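Side-chain contacts in cellulose-binding protein (Saccharophagus degradans, PDB 2YHG), which probably binds polysaccharide and may hydrolyse N- or O-glycosidic bonds, the piece described pairing a nucleoside hydrolase-like domain with a C-terminal beta domain: residues Gln45-Gln50 with Ala77-Ile82; Leu51-Glu56 with His250-Gly255; Leu133-Val138 with Trp162-Thr167; Val262-Trp267 with Arg431-Val436; Val389-Ser394 with Ala399-Pro404. All blocks are in the same frame, centred on the assembly; numbering follows the deposited sequence. Where two conformers were deposited one is given.

Contact 1. Residues Gln45-Gln50 with Ala77-Ile82; sequences QSLVRQ and AYVDRI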
# COMPACT_ATOMS: atom_id res chain seq x y z
N GLN A 45 -10.49 -4.97 10.43
CA GLN A 45 -11.04 -4.63 9.14
C GLN A 45 -9.95 -4.60 8.07
O GLN A 45 -10.11 -5.14 6.97
CB GLN A 45 -11.68 -3.25 9.21
CG GLN A 45 -12.87 -3.10 10.16
CD GLN A 45 -13.37 -1.68 10.20
OE1 GLN A 45 -12.61 -0.72 10.01
NE2 GLN A 45 -14.69 -1.49 10.41
N SER A 46 -8.87 -3.89 8.36
CA SER A 46 -7.79 -3.73 7.42
C SER A 46 -7.17 -5.07 7.04
O SER A 46 -6.85 -5.28 5.87
CB SER A 46 -6.72 -2.80 8.01
OG SER A 46 -7.21 -1.46 8.12
N LEU A 47 -6.97 -5.96 8.02
CA LEU A 47 -6.38 -7.24 7.69
C LEU A 47 -7.30 -8.04 6.77
O LEU A 47 -6.80 -8.70 5.85
CB LEU A 47 -6.01 -8.00 8.95
CG LEU A 47 -5.32 -9.35 8.67
CD1 LEU A 47 -4.06 -9.18 7.82
CD2 LEU A 47 -5.02 -10.07 9.99
N VAL A 48 -8.61 -7.99 6.99
CA VAL A 48 -9.52 -8.70 6.09
C VAL A 48 -9.36 -8.19 4.65
O VAL A 48 -9.25 -8.99 3.72
CB VAL A 48 -10.97 -8.58 6.58
CG1 VAL A 48 -11.94 -9.09 5.49
CG2 VAL A 48 -11.16 -9.37 7.89
N ARG A 49 -9.34 -6.87 4.47
CA ARG A 49 -9.16 -6.34 3.12
C ARG A 49 -7.82 -6.76 2.54
O ARG A 49 -7.73 -7.21 1.38
CB ARG A 49 -9.30 -4.83 3.07
CG ARG A 49 -9.26 -4.32 1.63
CD ARG A 49 -9.05 -2.84 1.48
NE ARG A 49 -10.09 -2.05 2.17
CZ ARG A 49 -11.10 -1.41 1.61
NH1 ARG A 49 -11.22 -1.29 0.30
NH2 ARG A 49 -11.99 -0.82 2.40
N GLN A 50 -6.75 -6.67 3.33
CA GLN A 50 -5.44 -7.07 2.82
C GLN A 50 -5.49 -8.54 2.38
O GLN A 50 -4.89 -8.90 1.34
CB GLN A 50 -4.35 -6.85 3.86
CG GLN A 50 -2.99 -7.45 3.54
CD GLN A 50 -2.27 -6.82 2.36
OE1 GLN A 50 -1.35 -6.02 2.56
NE2 GLN A 50 -2.65 -7.19 1.15
N ALA A 77 -4.14 -13.82 19.01
CA ALA A 77 -5.47 -14.41 18.84
C ALA A 77 -6.34 -13.66 17.84
O ALA A 77 -7.13 -14.30 17.15
CB ALA A 77 -6.18 -14.58 20.17
N TYR A 78 -6.26 -12.33 17.74
CA TYR A 78 -7.03 -11.63 16.70
C TYR A 78 -6.67 -12.12 15.30
O TYR A 78 -7.52 -12.43 14.48
CB TYR A 78 -6.81 -10.12 16.75
CG TYR A 78 -7.58 -9.39 17.81
CD1 TYR A 78 -8.89 -9.03 17.61
CD2 TYR A 78 -6.97 -9.04 19.01
CE1 TYR A 78 -9.60 -8.31 18.63
CE2 TYR A 78 -7.64 -8.36 20.00
CZ TYR A 78 -8.93 -8.00 19.82
OH TYR A 78 -9.58 -7.31 20.82
N VAL A 79 -5.38 -12.17 15.02
CA VAL A 79 -4.91 -12.61 13.73
C VAL A 79 -5.25 -14.09 13.51
O VAL A 79 -5.67 -14.47 12.42
CB VAL A 79 -3.43 -12.31 13.52
CG1 VAL A 79 -2.90 -12.97 12.23
CG2 VAL A 79 -3.18 -10.81 13.50
N ASP A 80 -5.11 -14.91 14.55
CA ASP A 80 -5.42 -16.33 14.41
C ASP A 80 -6.85 -16.49 13.91
O ASP A 80 -7.14 -17.35 13.08
CB ASP A 80 -5.32 -17.02 15.78
CG ASP A 80 -3.93 -17.03 16.39
OD1 ASP A 80 -2.92 -16.72 15.73
OD2 ASP A 80 -3.89 -17.38 17.60
N ARG A 81 -7.78 -15.74 14.51
CA ARG A 81 -9.19 -15.83 14.19
C ARG A 81 -9.46 -15.42 12.74
O ARG A 81 -10.21 -16.07 12.01
CB ARG A 81 -9.97 -14.94 15.17
CG ARG A 81 -11.46 -14.90 15.00
CD ARG A 81 -12.14 -14.45 16.29
NE ARG A 81 -13.54 -14.16 16.06
CZ ARG A 81 -13.98 -13.06 15.50
NH1 ARG A 81 -13.13 -12.08 15.18
NH2 ARG A 81 -15.28 -12.92 15.27
N ILE A 82 -8.82 -14.35 12.30
CA ILE A 82 -8.98 -13.88 10.95
C ILE A 82 -8.36 -14.88 9.95
O ILE A 82 -8.97 -15.13 8.91
CB ILE A 82 -8.42 -12.45 10.80
CG1 ILE A 82 -9.30 -11.46 11.57
CG2 ILE A 82 -8.30 -12.07 9.33
CD1 ILE A 82 -8.68 -10.13 11.83
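Leu47 presents its CD2 methyl to two side chains of the helix that starts at Ala77, meeting Ile82 CG2 at 3.9 Å and Val79 CG2 at 4.0 Å. Just before it in helix 42-52, Gln45 and Ser46 turn their polar ends to other parts of the fold: the Gln45 amide bonds to the backbone of Pro235 and Glu242, and Ser46 OG to Thr245. Leu47 swings CG away from its own backbone N (chi1 -177°), which carries the fork toward the neighbouring helix, where it crosses Val79 at about a right angle. Both helices belong to the layer flanking the parallel sheet of the nucleoside hydrolase-like domain, one following strand 30-35 and the other strand 58-64, as in a Rossmann-like alpha/beta fold. The short segments run in broadly the same direction, with a crossing angle of -38° and axes 10.7 Å apart at closest approach, a separation that branched aliphatic side chains can bridge. One residue further on, Val48 CG2 reaches the same methyl, Ile82 CG2, at 4.2 Å. Ile82 therefore touches two successive residues of helix 42-52, while its CD1 lies 4.1 Å from Leu47 CD2. Beta-branched valine and isoleucine suit these positions, since they carry methyls close to the helix backbone and have few rotatable bonds to immobilise. Next come Arg49, in a salt bridge with Glu242, and Gln50, whose OE1 bonds to His33.

Contact 2. Residues Leu51-Glu56 with His250-Gly255; sequences LVMANE and HMANPG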
# COMPACT_ATOMS: atom_id res chain seq x y z
N LEU A 51 -6.14 -9.39 3.13
CA LEU A 51 -6.16 -10.81 2.78
C LEU A 51 -6.87 -11.09 1.46
O LEU A 51 -6.38 -11.89 0.68
CB LEU A 51 -6.69 -11.65 3.92
CG LEU A 51 -5.77 -11.69 5.15
CD1 LEU A 51 -6.53 -12.39 6.27
CD2 LEU A 51 -4.49 -12.39 4.86
N VAL A 52 -7.99 -10.44 1.21
CA VAL A 52 -8.68 -10.68 -0.07
C VAL A 52 -8.01 -9.98 -1.24
O VAL A 52 -8.34 -10.25 -2.39
CB VAL A 52 -10.20 -10.40 -0.01
CG1 VAL A 52 -10.87 -11.25 1.05
CG2 VAL A 52 -10.50 -8.91 0.16
N MET A 53 -7.05 -9.11 -0.94
CA MET A 53 -6.16 -8.48 -1.92
C MET A 53 -4.80 -9.18 -2.01
O MET A 53 -3.94 -8.73 -2.76
CB MET A 53 -5.93 -6.97 -1.56
CG MET A 53 -7.20 -6.12 -1.67
SD MET A 53 -6.94 -4.39 -1.27
CE MET A 53 -6.06 -3.85 -2.73
N ALA A 54 -4.59 -10.25 -1.25
CA ALA A 54 -3.22 -10.73 -1.02
C ALA A 54 -2.56 -11.31 -2.26
O ALA A 54 -1.35 -11.42 -2.34
CB ALA A 54 -3.16 -11.71 0.14
N ASN A 55 -3.35 -11.73 -3.24
CA ASN A 55 -2.80 -12.20 -4.50
C ASN A 55 -1.99 -11.11 -5.24
O ASN A 55 -1.19 -11.43 -6.12
CB ASN A 55 -3.92 -12.68 -5.44
CG ASN A 55 -4.76 -11.52 -5.94
OD1 ASN A 55 -5.41 -10.85 -5.13
ND2 ASN A 55 -4.71 -11.25 -7.24
N GLU A 56 -2.20 -9.84 -4.90
CA GLU A 56 -1.53 -8.73 -5.55
C GLU A 56 -0.20 -8.37 -4.91
O GLU A 56 0.47 -7.47 -5.44
CB GLU A 56 -2.42 -7.46 -5.51
CG GLU A 56 -3.82 -7.65 -6.07
CD GLU A 56 -3.89 -7.99 -7.55
OE1 GLU A 56 -2.90 -7.76 -8.31
OE2 GLU A 56 -5.01 -8.36 -7.99
N HIS A 250 -1.05 1.67 -0.72
CA HIS A 250 0.11 2.31 -1.36
C HIS A 250 0.78 1.35 -2.36
O HIS A 250 1.28 1.83 -3.39
CB HIS A 250 1.07 2.74 -0.25
CG HIS A 250 2.20 3.58 -0.74
ND1 HIS A 250 2.01 4.69 -1.50
CD2 HIS A 250 3.53 3.44 -0.52
CE1 HIS A 250 3.20 5.19 -1.77
NE2 HIS A 250 4.14 4.46 -1.18
N MET A 251 0.82 0.07 -2.04
CA MET A 251 1.51 -0.94 -2.80
C MET A 251 0.58 -1.84 -3.61
O MET A 251 1.01 -2.88 -4.11
CB MET A 251 2.42 -1.79 -1.91
CG MET A 251 3.26 -0.99 -0.92
SD MET A 251 2.33 -0.86 0.66
CE MET A 251 3.48 -0.04 1.72
N ALA A 252 -0.68 -1.47 -3.76
CA ALA A 252 -1.68 -2.33 -4.37
C ALA A 252 -1.59 -2.41 -5.88
O ALA A 252 -2.19 -3.32 -6.46
CB ALA A 252 -3.07 -1.86 -3.99
N ASN A 253 -0.99 -1.41 -6.54
CA ASN A 253 -1.15 -1.21 -7.96
C ASN A 253 0.16 -0.86 -8.63
O ASN A 253 0.44 0.30 -8.92
CB ASN A 253 -2.14 -0.08 -8.24
CG ASN A 253 -3.50 -0.32 -7.70
OD1 ASN A 253 -4.25 -1.14 -8.22
ND2 ASN A 253 -3.88 0.44 -6.69
N PRO A 254 0.99 -1.87 -8.95
CA PRO A 254 2.28 -1.56 -9.57
C PRO A 254 2.19 -0.79 -10.88
O PRO A 254 3.09 -0.03 -11.20
CB PRO A 254 2.93 -2.94 -9.74
CG PRO A 254 2.26 -3.81 -8.70
CD PRO A 254 0.87 -3.29 -8.61
N GLY A 255 1.10 -0.95 -11.63
CA GLY A 255 0.93 -0.20 -12.86
C GLY A 255 0.52 1.24 -12.65
O GLY A 255 0.65 2.05 -13.59
O HOH W 1 2.09 -5.40 -4.74
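A small, largely apolar touch and a separate water bridge join Met53 and Glu56, just beyond helix 42-52, to Ala252 and its neighbours in the long loop after helix 246-249, near the centre of the folded chain. The apolar part is a single meeting of methyls, Met53 CE against Ala252 CB at 3.8 Å. Met53 is extended at its second torsion, then bends at the last (chi3 74°), which turns CE to the alanine. An unbranched, flexible thioether suits this reach between the two segments, and alanine's short side chain leaves the methyl room to approach. Glu56 contributes its aliphatic base, with CB 4.3 Å from Ala252 O. Its carboxylate is engaged elsewhere: OE2 forms a salt bridge with Arg318 of helix 308-323 and takes a weak bond from Asn55 ND2. Farther along the contact, away from the methyls, one water donates to Glu56 O at 2.7 Å and to Met251 O at 2.8 Å. Two backbone carbonyls, both acceptors, cannot bond to each other; a water placed between them, giving one O-H to each, links them. Segments distant in sequence are thus joined by dispersion and a shared water, with the charge of Glu56 probably balanced in large part by Arg318.

Contact 3. Residues Leu133-Val138 with Trp162-Thr167; sequences LIIAAV and WKVQNT
Two helices of the nucleoside hydrolase-like domain, 129-139 and 155-167, flank strand 146-150 in the sequence and pack here through Ile135, Lys163 and Val164. Since that strand belongs to the parallel sheet, the contact is part of the helical covering of an alpha/beta fold. Ile135 provides one side alone. Its CG1 lies anti to the carbonyl carbon (chi1 -63°), and the extended arm beyond it carries CD1 to the lysine, 3.6 Å from Lys163 CD in the conformer described. There the lysine chain is stretched out and crosses the isoleucine at about a right angle, offering CB, CG and CD in succession to the same methyl. Closer to the backbone, Ile135 CG1 meets Val164 CG2 at 4.1 Å, where the two side chains slide past each other in opposite directions. Val164 also touches Leu173 and Phe176 of helix 170-178, which places it in a larger apolar cluster. A lysine suits the margin of this patch because its methylenes can lie on the isoleucine while, in this conformer, NZ reaches a salt bridge with Asp127 and a hydrogen bond with Asn132. Those polar partners would help hold the lysine chain extended, so that the contact combines dispersion along the methylenes with polar restraint at NZ.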
# COMPACT_ATOMS: atom_id res chain seq x y z
N LEU A 133 12.02 -11.46 12.00
CA LEU A 133 11.41 -11.71 10.70
C LEU A 133 11.73 -10.56 9.75
O LEU A 133 12.06 -10.77 8.58
CB LEU A 133 9.90 -11.91 10.89
CG LEU A 133 9.04 -12.16 9.63
CD1 LEU A 133 7.70 -12.70 10.04
CD2 LEU A 133 8.79 -10.87 8.81
N ILE A 134 11.65 -9.31 10.22
CA ILE A 134 11.98 -8.18 9.43
C ILE A 134 13.44 -8.25 8.98
O ILE A 134 13.76 -7.98 7.82
CB ILE A 134 11.63 -6.86 10.15
CG1 ILE A 134 10.13 -6.73 10.31
CG2 ILE A 134 12.21 -5.67 9.42
CD1 ILE A 134 9.71 -5.66 11.29
N ILE A 135 14.35 -8.51 9.91
CA ILE A 135 15.77 -8.62 9.55
C ILE A 135 15.95 -9.65 8.42
O ILE A 135 16.64 -9.39 7.43
CB ILE A 135 16.65 -8.97 10.75
CG1 ILE A 135 16.59 -7.84 11.80
CG2 ILE A 135 18.09 -9.22 10.32
CD1 ILE A 135 17.32 -8.16 13.08
N ALA A 136 15.35 -10.81 8.60
CA ALA A 136 15.53 -11.88 7.62
C ALA A 136 14.99 -11.49 6.26
O ALA A 136 15.58 -11.80 5.21
CB ALA A 136 14.89 -13.16 8.10
N ALA A 137 13.87 -10.77 6.24
CA ALA A 137 13.29 -10.34 4.96
C ALA A 137 14.17 -9.32 4.27
O ALA A 137 14.42 -9.42 3.06
CB ALA A 137 11.90 -9.75 5.20
N VAL A 138 14.68 -8.35 5.00
CA VAL A 138 15.54 -7.34 4.41
C VAL A 138 16.83 -7.97 3.91
O VAL A 138 17.35 -7.59 2.86
CB VAL A 138 15.81 -6.19 5.38
CG1 VAL A 138 16.82 -5.21 4.78
CG2 VAL A 138 14.48 -5.48 5.74
N TRP A 162 17.77 -1.52 15.17
CA TRP A 162 18.66 -1.39 16.30
C TRP A 162 19.60 -2.59 16.38
O TRP A 162 20.81 -2.44 16.61
CB TRP A 162 17.87 -1.22 17.61
CG TRP A 162 18.74 -1.04 18.77
CD1 TRP A 162 19.26 0.14 19.23
CD2 TRP A 162 19.29 -2.05 19.60
NE1 TRP A 162 20.10 -0.08 20.27
CE2 TRP A 162 20.14 -1.42 20.53
CE3 TRP A 162 19.16 -3.43 19.64
CZ2 TRP A 162 20.88 -2.13 21.47
CZ3 TRP A 162 19.91 -4.13 20.57
CH2 TRP A 162 20.78 -3.48 21.44
N LYS A 163 19.05 -3.78 16.21
CA LYS A 163 19.88 -4.98 16.30
C LYS A 163 20.93 -4.99 15.18
O LYS A 163 22.09 -5.32 15.43
CB LYS A 163 19.02 -6.25 16.25
CG LYS A 163 19.87 -7.54 16.19
CD LYS A 163 18.98 -8.75 16.22
CE LYS A 163 19.76 -10.03 16.25
NZ LYS A 163 18.82 -11.18 16.35
N VAL A 164 20.54 -4.66 13.97
CA VAL A 164 21.49 -4.58 12.86
C VAL A 164 22.58 -3.54 13.15
O VAL A 164 23.79 -3.82 12.99
CB VAL A 164 20.74 -4.30 11.54
CG1 VAL A 164 21.70 -3.99 10.41
CG2 VAL A 164 19.87 -5.47 11.18
N GLN A 165 22.19 -2.36 13.60
CA GLN A 165 23.15 -1.33 13.95
C GLN A 165 24.11 -1.80 15.03
O GLN A 165 25.29 -1.48 15.03
CB GLN A 165 22.42 -0.09 14.37
CG GLN A 165 23.33 1.05 14.81
CD GLN A 165 22.52 2.22 15.32
OE1 GLN A 165 21.65 2.06 16.17
NE2 GLN A 165 22.76 3.37 14.76
N ASN A 166 23.61 -2.60 15.96
CA ASN A 166 24.37 -3.05 17.13
C ASN A 166 25.33 -4.19 16.82
O ASN A 166 26.17 -4.48 17.61
CB ASN A 166 23.40 -3.50 18.24
CG ASN A 166 24.07 -3.88 19.51
OD1 ASN A 166 23.92 -5.01 20.00
ND2 ASN A 166 24.63 -2.90 20.17
N THR A 167 25.14 -4.85 15.68
CA THR A 167 25.87 -6.08 15.40
C THR A 167 26.61 -6.10 14.08
O THR A 167 27.36 -7.07 13.83
CB THR A 167 24.94 -7.31 15.44
OG1 THR A 167 23.89 -7.14 14.47
CG2 THR A 167 24.33 -7.52 16.83

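Contact 4. Residues Val262-Trp267 with Arg431-Val436; sequences VSMGGW and RVVINV
The side chain of Arg431 leaves strand 427-436 with CG anti to the backbone N and bends at chi3 (-57°), a turn that brings the end of its guanidinium to the carbonyl of Met264. NH1 and NH2 both donate hydrogen bonds to that one oxygen, at 2.9 and 3.0 Å from Met264 O. The oxygen sits near the guanidinium plane, but the donors share one face of the carbonyl, NH1 tilted 23° from its plane and NH2 standing well above it at 64°. Neither bond is straight, as expected when two N-H groups converge on a single acceptor. Met264 also covers one face of the group, its CB 3.7 Å from Arg431 NH1, while SD passes 4.0 Å from Arg431 NE. Its extended chain finally brings CE to Val433 CG2 at 4.5 Å. Arginine suits this buried place because it can serve several acceptors at once: NE bonds to Leu256 O and NH1 also to His413 ND1. Gly265, with a positive phi, adopts a backbone shape that a side chain would resist, and Gly266 belongs to a magnesium site with Ser303. The whole is an interdomain junction, where a strand of the C-terminal beta domain sends an arginine to a carbonyl in a loop of the nucleoside hydrolase-like domain.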
# COMPACT_ATOMS: atom_id res chain seq x y z
N VAL A 262 7.62 8.22 -3.80
CA VAL A 262 6.47 8.55 -2.94
C VAL A 262 5.68 9.74 -3.45
O VAL A 262 4.53 9.94 -3.02
CB VAL A 262 6.90 8.69 -1.47
CG1 VAL A 262 7.64 7.41 -1.01
CG2 VAL A 262 7.75 9.96 -1.25
N SER A 263 6.25 10.54 -4.34
CA SER A 263 5.53 11.64 -4.96
C SER A 263 4.56 11.21 -6.05
O SER A 263 3.81 12.07 -6.54
CB SER A 263 6.53 12.59 -5.58
OG SER A 263 7.27 11.88 -6.57
N MET A 264 4.51 9.95 -6.45
CA MET A 264 3.69 9.58 -7.60
C MET A 264 2.21 9.73 -7.37
O MET A 264 1.46 10.02 -8.31
CB MET A 264 3.98 8.17 -8.10
CG MET A 264 5.26 8.06 -8.90
SD MET A 264 5.22 6.56 -9.91
CE MET A 264 6.82 6.62 -10.69
N GLY A 265 1.73 9.42 -6.17
CA GLY A 265 0.30 9.32 -5.93
C GLY A 265 -0.25 7.96 -6.32
O GLY A 265 0.28 7.26 -7.19
N GLY A 266 -1.30 7.56 -5.61
CA GLY A 266 -1.90 6.25 -5.77
C GLY A 266 -2.81 6.00 -4.60
O GLY A 266 -3.16 6.92 -3.87
N TRP A 267 -3.26 4.77 -4.45
CA TRP A 267 -4.30 4.48 -3.47
C TRP A 267 -3.87 4.64 -2.02
O TRP A 267 -4.73 4.66 -1.14
CB TRP A 267 -4.85 3.09 -3.70
CG TRP A 267 -5.66 2.81 -4.91
CD1 TRP A 267 -5.87 3.61 -6.00
CD2 TRP A 267 -6.41 1.61 -5.11
NE1 TRP A 267 -6.73 2.97 -6.87
CE2 TRP A 267 -7.08 1.75 -6.34
CE3 TRP A 267 -6.59 0.45 -4.36
CZ2 TRP A 267 -7.92 0.77 -6.84
CZ3 TRP A 267 -7.44 -0.52 -4.85
CH2 TRP A 267 -8.11 -0.35 -6.08
N ARG A 431 0.34 3.91 -15.70
CA ARG A 431 1.02 5.16 -15.79
C ARG A 431 2.14 5.09 -16.79
O ARG A 431 2.93 4.16 -16.80
CB ARG A 431 1.56 5.59 -14.42
CG ARG A 431 2.12 7.02 -14.43
CD ARG A 431 2.80 7.39 -13.12
NE ARG A 431 1.89 7.23 -12.00
CZ ARG A 431 1.62 8.12 -11.04
NH1 ARG A 431 2.12 9.33 -11.04
NH2 ARG A 431 0.83 7.73 -10.06
N VAL A 432 2.21 6.11 -17.64
CA VAL A 432 3.28 6.33 -18.59
C VAL A 432 4.02 7.59 -18.16
O VAL A 432 3.46 8.69 -18.18
CB VAL A 432 2.77 6.47 -20.02
CG1 VAL A 432 3.95 6.55 -20.98
CG2 VAL A 432 1.87 5.29 -20.40
N VAL A 433 5.26 7.43 -17.72
CA VAL A 433 6.11 8.54 -17.33
C VAL A 433 6.98 8.88 -18.53
O VAL A 433 7.79 8.06 -18.99
CB VAL A 433 6.98 8.18 -16.11
CG1 VAL A 433 8.00 9.28 -15.85
CG2 VAL A 433 6.10 7.95 -14.89
N ILE A 434 6.82 10.09 -19.05
CA ILE A 434 7.54 10.55 -20.23
C ILE A 434 8.59 11.56 -19.78
O ILE A 434 8.27 12.63 -19.30
CB ILE A 434 6.60 11.17 -21.27
CG1 ILE A 434 5.46 10.20 -21.62
CG2 ILE A 434 7.39 11.57 -22.49
CD1 ILE A 434 4.38 10.75 -22.56
N ASN A 435 9.85 11.16 -19.89
CA ASN A 435 10.99 12.01 -19.62
C ASN A 435 11.28 12.81 -20.88
O ASN A 435 11.51 12.22 -21.93
CB ASN A 435 12.21 11.15 -19.26
CG ASN A 435 11.96 10.29 -18.04
OD1 ASN A 435 11.93 9.07 -18.12
ND2 ASN A 435 11.59 10.93 -16.96
N VAL A 436 11.26 14.13 -20.78
CA VAL A 436 11.31 14.98 -21.94
C VAL A 436 12.68 15.53 -22.06
O VAL A 436 13.23 16.13 -21.12
CB VAL A 436 10.32 16.10 -21.85
CG1 VAL A 436 10.40 16.96 -23.10
CG2 VAL A 436 8.90 15.57 -21.65

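Contact 5. Residues Val389-Ser394 with Ala399-Pro404; sequences VSISNS and ANVQIP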
# COMPACT_ATOMS: atom_id res chain seq x y z
N VAL A 389 -0.86 19.85 -20.24
CA VAL A 389 -0.52 18.92 -21.29
C VAL A 389 -1.79 18.45 -21.94
O VAL A 389 -2.64 17.86 -21.29
CB VAL A 389 0.29 17.70 -20.75
CG1 VAL A 389 0.53 16.66 -21.86
CG2 VAL A 389 1.59 18.15 -20.13
N SER A 390 -1.91 18.69 -23.24
CA SER A 390 -3.06 18.26 -24.01
C SER A 390 -2.97 16.80 -24.45
O SER A 390 -1.92 16.35 -24.93
CB SER A 390 -3.20 19.16 -25.24
OG SER A 390 -3.33 20.50 -24.85
N ILE A 391 -4.08 16.10 -24.30
CA ILE A 391 -4.22 14.73 -24.75
C ILE A 391 -5.41 14.66 -25.69
O ILE A 391 -6.53 14.94 -25.29
CB ILE A 391 -4.45 13.73 -23.57
CG1 ILE A 391 -3.38 13.89 -22.50
CG2 ILE A 391 -4.54 12.31 -24.12
CD1 ILE A 391 -3.69 13.09 -21.24
N SER A 392 -5.15 14.32 -26.95
CA SER A 392 -6.22 14.11 -27.90
C SER A 392 -6.81 12.71 -27.78
O SER A 392 -6.08 11.77 -27.46
CB SER A 392 -5.70 14.35 -29.31
OG SER A 392 -5.12 15.66 -29.44
N ASN A 393 -8.11 12.59 -28.06
CA ASN A 393 -8.89 11.34 -27.96
C ASN A 393 -8.64 10.68 -26.61
O ASN A 393 -8.50 9.47 -26.49
CB ASN A 393 -8.62 10.38 -29.12
CG ASN A 393 -8.89 11.03 -30.45
OD1 ASN A 393 -7.94 11.47 -31.07
ND2 ASN A 393 -10.18 11.36 -30.74
N SER A 394 -8.84 11.47 -25.58
CA SER A 394 -8.57 11.01 -24.23
C SER A 394 -9.61 10.10 -23.61
O SER A 394 -9.37 9.53 -22.56
CB SER A 394 -8.30 12.22 -23.36
OG SER A 394 -9.44 13.04 -23.22
N ALA A 399 -4.93 7.29 -27.87
CA ALA A 399 -4.78 8.71 -27.52
C ALA A 399 -3.44 9.27 -28.04
O ALA A 399 -2.51 8.52 -28.37
CB ALA A 399 -4.92 8.93 -26.00
N ASN A 400 -3.32 10.59 -28.04
CA ASN A 400 -2.08 11.25 -28.49
C ASN A 400 -1.76 12.38 -27.57
O ASN A 400 -2.58 13.27 -27.36
CB ASN A 400 -2.12 11.76 -29.95
CG ASN A 400 -2.03 10.66 -30.93
OD1 ASN A 400 -0.96 10.19 -31.28
ND2 ASN A 400 -3.20 10.16 -31.33
N VAL A 401 -0.56 12.35 -27.00
CA VAL A 401 -0.10 13.33 -26.05
C VAL A 401 0.79 14.33 -26.74
O VAL A 401 1.78 13.97 -27.36
CB VAL A 401 0.68 12.63 -24.91
CG1 VAL A 401 1.12 13.67 -23.89
CG2 VAL A 401 -0.14 11.55 -24.27
N GLN A 402 0.46 15.62 -26.60
CA GLN A 402 1.30 16.67 -27.12
C GLN A 402 2.32 17.07 -26.06
O GLN A 402 1.95 17.62 -25.03
CB GLN A 402 0.43 17.86 -27.51
CG GLN A 402 -0.37 17.59 -28.74
CD GLN A 402 -1.05 18.83 -29.25
OE1 GLN A 402 -2.10 19.20 -28.75
NE2 GLN A 402 -0.38 19.57 -30.13
N ILE A 403 3.59 16.79 -26.31
CA ILE A 403 4.65 17.14 -25.38
C ILE A 403 5.03 18.59 -25.64
O ILE A 403 5.50 18.94 -26.72
CB ILE A 403 5.88 16.26 -25.59
CG1 ILE A 403 5.55 14.78 -25.54
CG2 ILE A 403 6.98 16.65 -24.59
CD1 ILE A 403 4.96 14.30 -24.24
N PRO A 404 4.82 19.49 -24.66
CA PRO A 404 5.10 20.91 -24.94
C PRO A 404 6.53 21.15 -25.36
O PRO A 404 7.46 20.55 -24.85
CB PRO A 404 4.76 21.59 -23.61
CG PRO A 404 3.68 20.69 -23.04
CD PRO A 404 4.20 19.30 -23.34
O HOH W 2 0.41 19.85 -24.52
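Val389 and Val401 meet at the apolar centre of this beta hairpin, CG1 to CG1 at 3.7 Å. Val389 CG1 lies anti to its backbone N (chi1 175°), a setting that aims it at Val401, while CG2 turns to Pro404 CD at 4.3 Å. Ile391 continues the patch on the face it shares with Val401, its CG2 3.9 Å from Ala399 CB. This face packs on Ile412 and Ile414 of strand 411-420 and on Trp376 of strand 372-378, so the hairpin's sheet lies face to face on the four-stranded sheet, as in a beta sandwich. Beta-branched residues, well suited to extended backbone, cover the inner side, and the small alanine fits beside the isoleucine. Outward from these methyls comes the backbone ladder. Ile391 and Val401 form an antiparallel non-hydrogen-bonded pair; Ser392 and Asn400 form the adjoining hydrogen-bonded pair, with Ser392 N donating to Asn400 O at 2.8 Å and Asn400 N returning to Ser392 O at 3.1 Å. Gln402 N gives a nearly straight bond (171°) to Ser390 O, almost in line with that carbonyl. The other half of this pair is bridged by a water, which accepts from Ser390 N and donates to Gln402 O. The polar edge is made by Ser390, Ser392, Asn400 and Gln402, with Ser390 CB 3.7 Å from Gln402 OE1. Such small or amide side chains suit the outer side, where they can meet water. A two-sided hairpin results, held by three direct backbone bonds and one water bridge and attached to the beta domain by its apolar face.

In the fold
Contacts 1 and 2 both use helix 42-52 and touch directly, Ile82 CG2 lying 3.6 Å from Leu51 CD1. Contact 2 leads on to contact 4 through a probable hydrogen bond, Gly255 O to Arg431 N at 2.8 Å, and through Trp267, which packs against Met53, Ala252 and Asn253. Contact 4 in turn meets contact 5 where Val436 CG2 lies 3.7 Å from Ile403 CG2, completing a chain of touches from one domain into the other. Contact 3 stands apart, its centre about 26 Å from those of contacts 1 and 2. Among the metals, a calcium ion lies about 10 Å from the Leu47 side chain; contact 4 includes Gly266, a ligand of a magnesium ion.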